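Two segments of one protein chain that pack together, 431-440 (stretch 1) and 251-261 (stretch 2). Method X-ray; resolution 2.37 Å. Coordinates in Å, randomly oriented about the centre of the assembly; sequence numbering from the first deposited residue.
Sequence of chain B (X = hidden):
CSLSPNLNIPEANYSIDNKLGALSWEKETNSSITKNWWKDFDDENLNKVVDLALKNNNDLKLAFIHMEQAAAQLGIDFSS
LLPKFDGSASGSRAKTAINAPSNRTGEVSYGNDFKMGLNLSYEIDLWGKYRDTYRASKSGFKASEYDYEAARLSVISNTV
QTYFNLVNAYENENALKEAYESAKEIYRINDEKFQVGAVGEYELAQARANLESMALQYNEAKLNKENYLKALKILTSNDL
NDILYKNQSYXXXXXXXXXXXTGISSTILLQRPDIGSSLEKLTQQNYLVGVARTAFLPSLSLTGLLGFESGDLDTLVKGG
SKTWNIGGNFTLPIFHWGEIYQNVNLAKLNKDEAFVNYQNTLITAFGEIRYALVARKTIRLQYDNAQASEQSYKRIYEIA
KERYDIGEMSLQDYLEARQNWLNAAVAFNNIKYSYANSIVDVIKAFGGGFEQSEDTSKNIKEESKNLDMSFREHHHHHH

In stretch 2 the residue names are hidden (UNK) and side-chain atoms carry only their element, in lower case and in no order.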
# COMPACT_ATOMS: atom_id res chain seq x y z
N ILE B 431 -26.44 -13.86 7.89
CA ILE B 431 -26.27 -14.96 6.95
C ILE B 431 -26.95 -14.63 5.62
O ILE B 431 -26.42 -14.92 4.55
CB ILE B 431 -26.85 -16.28 7.50
CG1 ILE B 431 -26.06 -16.73 8.73
CG2 ILE B 431 -26.85 -17.37 6.44
CD1 ILE B 431 -24.61 -17.04 8.44
N LYS B 432 -28.12 -14.00 5.71
CA LYS B 432 -28.93 -13.68 4.54
C LYS B 432 -28.17 -12.83 3.52
O LYS B 432 -28.23 -13.09 2.32
CB LYS B 432 -30.20 -12.96 4.98
CG LYS B 432 -31.24 -12.78 3.89
CD LYS B 432 -32.51 -12.16 4.45
CE LYS B 432 -33.00 -12.93 5.67
NZ LYS B 432 -34.17 -12.27 6.33
N TYR B 433 -27.46 -11.82 4.01
CA TYR B 433 -26.76 -10.89 3.13
C TYR B 433 -25.30 -11.29 2.94
O TYR B 433 -24.62 -10.78 2.05
CB TYR B 433 -26.86 -9.46 3.69
CG TYR B 433 -28.29 -8.96 3.71
CD1 TYR B 433 -28.83 -8.31 2.62
CD2 TYR B 433 -29.10 -9.17 4.82
CE1 TYR B 433 -30.14 -7.86 2.63
CE2 TYR B 433 -30.40 -8.73 4.84
CZ TYR B 433 -30.92 -8.07 3.75
OH TYR B 433 -32.22 -7.64 3.78
N SER B 434 -24.83 -12.22 3.76
CA SER B 434 -23.55 -12.85 3.51
C SER B 434 -23.70 -13.79 2.32
O SER B 434 -22.75 -14.04 1.59
CB SER B 434 -23.05 -13.62 4.74
OG SER B 434 -22.76 -12.73 5.80
N TYR B 435 -24.92 -14.31 2.14
CA TYR B 435 -25.22 -15.17 1.01
C TYR B 435 -25.37 -14.34 -0.26
O TYR B 435 -24.97 -14.77 -1.34
CB TYR B 435 -26.48 -15.99 1.25
CG TYR B 435 -26.80 -16.93 0.11
CD1 TYR B 435 -26.06 -18.09 -0.08
CD2 TYR B 435 -27.83 -16.65 -0.78
CE1 TYR B 435 -26.34 -18.95 -1.13
CE2 TYR B 435 -28.11 -17.51 -1.83
CZ TYR B 435 -27.37 -18.65 -2.00
OH TYR B 435 -27.65 -19.51 -3.05
N ALA B 436 -25.96 -13.16 -0.11
CA ALA B 436 -26.11 -12.23 -1.23
C ALA B 436 -24.74 -11.81 -1.74
O ALA B 436 -24.50 -11.77 -2.95
CB ALA B 436 -26.92 -11.01 -0.81
N ASN B 437 -23.83 -11.51 -0.82
CA ASN B 437 -22.47 -11.13 -1.16
C ASN B 437 -21.65 -12.32 -1.64
O ASN B 437 -20.64 -12.16 -2.33
CB ASN B 437 -21.77 -10.47 0.03
CG ASN B 437 -22.33 -9.09 0.34
OD1 ASN B 437 -23.06 -8.51 -0.46
ND2 ASN B 437 -21.97 -8.56 1.50
N SER B 438 -22.08 -13.52 -1.27
CA SER B 438 -21.41 -14.74 -1.71
C SER B 438 -21.68 -14.96 -3.20
O SER B 438 -20.84 -15.50 -3.92
CB SER B 438 -21.87 -15.95 -0.90
OG SER B 438 -23.18 -16.35 -1.27
N ILE B 439 -22.86 -14.53 -3.64
CA ILE B 439 -23.22 -14.59 -5.05
C ILE B 439 -22.30 -13.68 -5.86
O ILE B 439 -21.79 -14.06 -6.91
CB ILE B 439 -24.68 -14.18 -5.29
CG1 ILE B 439 -25.63 -15.06 -4.48
CG2 ILE B 439 -25.02 -14.25 -6.77
CD1 ILE B 439 -25.57 -16.52 -4.85
N VAL B 440 -22.09 -12.48 -5.34
CA VAL B 440 -21.24 -11.48 -5.99
C VAL B 440 -19.79 -11.96 -6.10
O VAL B 440 -19.15 -11.78 -7.14
CB VAL B 440 -21.28 -10.14 -5.23
CG1 VAL B 440 -20.40 -9.11 -5.91
CG2 VAL B 440 -22.71 -9.64 -5.11
N UNK B 251 -34.25 -2.35 -0.34
CA UNK B 251 -35.20 -3.45 -0.47
C UNK B 251 -34.62 -4.72 0.13
O UNK B 251 -33.47 -5.07 -0.14
n UNK B 251 -36.08 -6.39 -4.20
c UNK B 251 -36.48 -5.22 -3.71
o UNK B 251 -37.00 -4.35 -4.40
c UNK B 251 -35.57 -3.67 -1.94
c UNK B 251 -36.25 -4.99 -2.23
N UNK B 252 -35.42 -5.41 0.95
CA UNK B 252 -35.00 -6.64 1.60
C UNK B 252 -34.67 -7.74 0.58
O UNK B 252 -35.40 -7.94 -0.38
c UNK B 252 -35.95 -8.66 2.83
c UNK B 252 -36.08 -7.16 2.58
c UNK B 252 -36.02 -6.38 3.88
N UNK B 253 -33.55 -8.43 0.80
CA UNK B 253 -33.15 -9.53 -0.06
C UNK B 253 -33.96 -10.78 0.22
O UNK B 253 -34.01 -11.27 1.35
c UNK B 253 -31.19 -11.05 -0.62
c UNK B 253 -30.58 -13.38 -0.66
c UNK B 253 -30.47 -12.09 -2.67
c UNK B 253 -30.31 -13.29 -2.01
c UNK B 253 -30.90 -10.98 -1.98
c UNK B 253 -31.02 -12.26 0.03
c UNK B 253 -31.66 -9.83 0.12
N UNK B 254 -34.60 -11.30 -0.82
CA UNK B 254 -35.34 -12.55 -0.72
C UNK B 254 -34.66 -13.68 -1.49
O UNK B 254 -34.20 -13.49 -2.61
c UNK B 254 -37.75 -12.06 -0.09
n UNK B 254 -39.03 -11.99 -0.41
c UNK B 254 -36.78 -12.37 -1.21
o UNK B 254 -37.35 -11.89 1.07
N UNK B 255 -34.60 -14.85 -0.87
CA UNK B 255 -33.86 -15.98 -1.42
C UNK B 255 -34.46 -16.47 -2.74
O UNK B 255 -35.59 -16.96 -2.78
c UNK B 255 -33.81 -17.13 -0.40
c UNK B 255 -31.59 -17.88 -1.33
c UNK B 255 -33.58 -19.42 -1.49
c UNK B 255 -32.89 -18.33 -0.67
N UNK B 256 -33.69 -16.32 -3.81
CA UNK B 256 -34.03 -16.90 -5.10
C UNK B 256 -32.84 -17.70 -5.60
O UNK B 256 -31.82 -17.79 -4.92
c UNK B 256 -33.74 -13.75 -7.39
n UNK B 256 -34.06 -13.41 -9.84
c UNK B 256 -34.41 -15.81 -6.11
c UNK B 256 -33.79 -14.40 -8.76
c UNK B 256 -33.34 -14.75 -6.31
N UNK B 257 -32.97 -18.29 -6.79
CA UNK B 257 -31.86 -19.01 -7.40
C UNK B 257 -31.22 -18.17 -8.50
O UNK B 257 -31.91 -17.56 -9.31
c UNK B 257 -32.32 -20.36 -7.95
c UNK B 257 -31.25 -21.09 -8.75
c UNK B 257 -30.02 -21.44 -7.93
o UNK B 257 -30.12 -21.49 -6.68
o UNK B 257 -28.95 -21.67 -8.53
N UNK B 258 -29.89 -18.15 -8.52
CA UNK B 258 -29.15 -17.35 -9.48
C UNK B 258 -28.41 -18.23 -10.49
O UNK B 258 -27.84 -19.26 -10.14
c UNK B 258 -29.67 -14.95 -5.63
c UNK B 258 -29.73 -13.30 -7.36
c UNK B 258 -29.07 -15.84 -6.50
c UNK B 258 -28.80 -15.47 -7.81
c UNK B 258 -29.99 -13.68 -6.05
c UNK B 258 -29.14 -14.19 -8.22
c UNK B 258 -28.15 -16.44 -8.76
N UNK B 259 -28.41 -17.80 -11.75
CA UNK B 259 -27.69 -18.51 -12.81
C UNK B 259 -26.20 -18.18 -12.77
O UNK B 259 -25.71 -17.38 -13.58
o UNK B 259 -29.23 -16.33 -15.35
o UNK B 259 -28.20 -15.90 -13.46
c UNK B 259 -28.59 -16.70 -14.34
c UNK B 259 -28.28 -18.17 -14.18
N UNK B 260 -25.48 -18.80 -11.84
CA UNK B 260 -24.05 -18.58 -11.70
C UNK B 260 -23.30 -19.91 -11.79
O UNK B 260 -23.87 -20.96 -11.48
c UNK B 260 -23.71 -17.88 -10.36
c UNK B 260 -24.16 -18.74 -9.18
c UNK B 260 -24.35 -16.50 -10.30
c UNK B 260 -23.80 -18.15 -7.84
N UNK B 261 -22.04 -19.87 -12.23
CA UNK B 261 -21.22 -21.09 -12.34
C UNK B 261 -21.09 -21.84 -11.02
O UNK B 261 -21.08 -21.23 -9.95
c UNK B 261 -20.17 -19.29 -13.51
c UNK B 261 -19.86 -20.55 -12.79
c UNK B 261 -21.34 -18.69 -12.78

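Stretch 1 is helical throughout, and stretch 2 runs past it as an extended segment without regular secondary structure. Position 251 carries three side-chain carbons, the third bearing one oxygen and one nitrogen, and points away from the helix; this is an amide one methylene longer than asparagine, Gln-251. At 252 a single carbon bears two more. The fork at the first carbon, with arms of equal length, identifies Val-252, whose CA lies 3.7 Å from Tyr-433 OH.

Position 253 has one carbon followed by a six-carbon ring with no heteroatom, and points toward the helix. One ring face is covered by Ala-436 CB, while Lys-432 and Tyr-435 also touch the residue. It is Phe-253. The Ala-436 CB lies 4.0 Å from the centroid of the Phe-253 ring, whose nearest atom is CE1, and only 5° off the ring normal, a well-centred CH-pi contact.

Position 254 shows two carbons, the second with one oxygen and one nitrogen, and makes no contact with the helix: Asn-254. Position 255 has four carbons forked at the second, the pattern of Leu-255; its CD2 reaches Tyr-435 CE2 at 3.5 Å. At 256 four carbons in a row end in nitrogen, directed away from stretch 1, giving Lys-256. Position 257 has three carbons, the third carrying two oxygens, and is exposed: Glu-257.

A second six-carbon ring on a single carbon appears at 258, again without a hydroxyl, and Ile-439 packs against it. This is Phe-258; Ile-439 CG2 sits over one face of its ring, and Ile-439 CD1 approaches Phe-258 CD1 to 3.9 Å. Position 259, with two carbons and two oxygens on the second, is the shorter acid Asp-259 and lies out of reach of the helix. Position 260 has four carbons forked at the first, one arm two carbons long, hence Ile-260, whose CD1 meets Ile-439 CD1 at 3.8 Å. At 261 three carbons close a ring onto the backbone nitrogen, as in Pro-261, which does not touch stretch 1.

The contact is mainly apolar and has two centres. Phe-253 packs among Lys-432, Tyr-433, Tyr-435 and Ala-436, while Ile-439 is shared by Phe-258 and Ile-260 further along. Polar pairing adds little: the one hydrogen bond across the stretches, from Phe-253 N to Tyr-433 OH, is weak at 3.4 Å, although nearly straight. Tyr-433 also brings its CE1 to 3.5 Å from Phe-253 CB, so its ring supports the same residue whose backbone its hydroxyl binds.

Stretch 2 (251-261) QVFNLKEFDIP
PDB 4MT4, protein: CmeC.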